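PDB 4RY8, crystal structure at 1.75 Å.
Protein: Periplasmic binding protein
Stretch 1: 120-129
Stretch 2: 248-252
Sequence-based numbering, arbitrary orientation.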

# COMPACT_ATOMS: atom_id res chain seq x y z
N LEU C 120 0.45 4.50 -1.80
CA LEU C 120 1.25 3.30 -1.85
C LEU C 120 2.77 3.55 -1.79
O LEU C 120 3.47 2.82 -1.08
CB LEU C 120 0.91 2.46 -3.10
CG LEU C 120 1.62 1.11 -3.19
CD1 LEU C 120 1.31 0.14 -2.08
CD2 LEU C 120 1.25 0.45 -4.51
N ILE C 121 3.26 4.56 -2.52
CA ILE C 121 4.67 4.92 -2.54
C ILE C 121 5.13 5.20 -1.11
O ILE C 121 6.15 4.72 -0.69
CB ILE C 121 4.99 6.19 -3.39
CG1 ILE C 121 4.81 6.00 -4.90
CG2 ILE C 121 6.43 6.64 -3.12
CD1 ILE C 121 5.04 7.29 -5.68
N GLY C 122 4.39 6.06 -0.40
CA GLY C 122 4.78 6.43 0.97
C GLY C 122 4.81 5.27 1.96
O GLY C 122 5.69 5.20 2.81
N TYR C 123 3.90 4.32 1.78
CA TYR C 123 3.82 3.11 2.53
C TYR C 123 4.97 2.18 2.11
O TYR C 123 5.69 1.66 2.95
CB TYR C 123 2.51 2.37 2.27
CG TYR C 123 2.51 1.10 3.07
CD1 TYR C 123 2.54 1.18 4.45
CD2 TYR C 123 2.65 -0.17 2.47
CE1 TYR C 123 2.62 0.05 5.22
CE2 TYR C 123 2.72 -1.32 3.26
CZ TYR C 123 2.70 -1.19 4.65
OH TYR C 123 2.79 -2.27 5.51
N LEU C 124 5.18 2.01 0.83
CA LEU C 124 6.21 1.03 0.44
C LEU C 124 7.59 1.45 0.89
O LEU C 124 8.35 0.64 1.43
CB LEU C 124 6.22 0.78 -1.06
CG LEU C 124 5.06 0.04 -1.71
CD1 LEU C 124 5.30 0.04 -3.22
CD2 LEU C 124 4.87 -1.38 -1.19
N ILE C 125 7.94 2.72 0.70
CA ILE C 125 9.31 3.12 1.04
C ILE C 125 9.46 3.19 2.54
O ILE C 125 10.51 2.80 3.06
CB ILE C 125 9.80 4.42 0.32
CG1 ILE C 125 11.30 4.58 0.50
CG2 ILE C 125 9.04 5.66 0.89
CD1 ILE C 125 12.21 3.59 -0.22
N SER C 126 8.46 3.75 3.26
CA SER C 126 8.57 3.84 4.72
C SER C 126 8.66 2.45 5.42
O SER C 126 9.49 2.27 6.32
CB SER C 126 7.45 4.76 5.37
OG SER C 126 7.29 5.96 4.65
N LYS C 127 7.83 1.49 5.00
CA LYS C 127 7.91 0.09 5.47
C LYS C 127 9.25 -0.57 5.13
O LYS C 127 9.74 -1.34 5.94
CB LYS C 127 6.83 -0.80 4.85
CG LYS C 127 7.20 -2.29 4.95
CD LYS C 127 6.18 -3.22 4.38
CE LYS C 127 6.34 -3.45 2.92
NZ LYS C 127 5.13 -4.09 2.35
N GLN C 128 9.83 -0.25 3.98
CA GLN C 128 11.12 -0.86 3.57
C GLN C 128 12.20 -0.43 4.58
O GLN C 128 12.99 -1.22 5.04
CB GLN C 128 11.49 -0.39 2.18
CG GLN C 128 12.74 -1.02 1.61
CD GLN C 128 12.48 -2.40 1.16
OE1 GLN C 128 11.38 -2.93 1.40
NE2 GLN C 128 13.45 -3.00 0.49
N LEU C 129 12.18 0.86 4.97
CA LEU C 129 13.10 1.33 5.96
C LEU C 129 12.84 0.57 7.29
O LEU C 129 13.78 0.12 7.95
CB LEU C 129 12.94 2.87 6.14
CG LEU C 129 13.90 3.57 7.12
CD1 LEU C 129 13.87 5.07 6.90
CD2 LEU C 129 13.56 3.28 8.56
N VAL C 248 20.11 2.88 -0.52
CA VAL C 248 19.80 1.42 -0.61
C VAL C 248 18.50 1.02 -1.35
O VAL C 248 18.41 -0.07 -1.90
CB VAL C 248 19.90 0.69 0.75
CG1 VAL C 248 21.33 0.77 1.29
CG2 VAL C 248 18.95 1.25 1.74
N ALA C 249 17.53 1.91 -1.39
CA ALA C 249 16.29 1.66 -2.08
C ALA C 249 15.57 2.96 -2.42
O ALA C 249 15.71 3.98 -1.73
CB ALA C 249 15.38 0.78 -1.23
N THR C 250 14.82 2.90 -3.52
CA THR C 250 13.86 3.92 -3.92
C THR C 250 12.61 3.21 -4.47
O THR C 250 12.63 2.05 -4.93
CB THR C 250 14.47 4.91 -4.98
OG1 THR C 250 13.66 6.08 -5.14
CG2 THR C 250 14.63 4.25 -6.34
N VAL C 251 11.52 3.93 -4.39
CA VAL C 251 10.25 3.51 -4.90
C VAL C 251 9.81 4.53 -5.95
O VAL C 251 9.74 5.74 -5.68
CB VAL C 251 9.26 3.38 -3.72
CG1 VAL C 251 7.82 3.35 -4.20
CG2 VAL C 251 9.64 2.10 -2.95
N GLY C 252 9.49 4.06 -7.14
CA GLY C 252 9.04 4.99 -8.17
C GLY C 252 8.46 4.44 -9.45
O GLY C 252 8.16 3.24 -9.54

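A helix, 120-129, runs alongside a strand, 248-252, with the two chain directions nearly antiparallel at 169° and the axes 8.1 Å apart at closest approach. No hydrogen bond crosses between them, so the contact rests on apolar packing, and its 286 Å² of buried surface is gathered around a few side chains. The rule is a match of two periods: the strand offers every second residue, and the helix answers with residues spaced three or four apart.

Val248 opens the strand stretch without taking part; its side chain comes nearest the helix with Val248 CG2 6.6 Å from Gln128 CG. The contact starts at Ala249, whose CA-to-CB bond points toward the helix. Its methyl group meets the later part of the helix, with Ala249 CB 4.3 Å from Gln128 CG and 4.4 Å from Ile125 CD1. Gln128 makes its closest approach here through a methylene carbon, a useful property of a long polar residue at the margin of an apolar patch. With chi1 at t and chi2 at p, CG is placed near the alanine. Alanine suits the site because its single methyl supplies apolar surface while leaving the backbone within reach of a neighbor, and Ile125 CD1 indeed lies 3.8 Å from Ala249 O, a van der Waals approach.

Thr250 follows with its CA-to-CB bond pointing away, as strand alternation requires. Its hydroxyl is hydrogen-bonded elsewhere in the structure, so the polar group is satisfied off the helix-facing side. What it gives the helix is backbone: Ile125 CD1 reaches to 4.1 Å from Thr250 CA. The t, p rotamer of Ile125 extends its longer branch along the strand in this way, while its CB remains over the next residue.

That residue, Val251, is the center of the contact, with 101 Å² covered by the helix, the largest share of any residue in either stretch. Val251 CA sits 6.0 Å from Ile125 CA, and the CA-to-CB bond of the valine points toward the helix. Val251 CG1 packs at 3.7 Å against Ile121 CG2, and Val251 CG2 lies 4.0 Å from Ile125 CB; Leu124 is within reach of both methyls, its CB 4.1 Å from Val251 CG2 and its CD1 4.3 Å from Val251 CG1. Ile121, Leu124 and Ile125 thus form an apolar seat one helical turn long, and a compact beta-branched side chain fills it with both branches. Valine also fits the extended backbone, here at phi/psi of -120/126.

Gly252 ends the stretch with no side chain to contribute, and a CB there would point away from the helix. On the helix, Gly122 and Ser126 likewise make no contact with the strand; the serine instead turns its hydroxyl back to its own helix, Ser126 OG donating to Gly122 O at 2.6 Å. The hydroxyls of Ser126 and Thr250 are thus satisfied away from the contact, whose side-chain pairs are closest through carbon atoms.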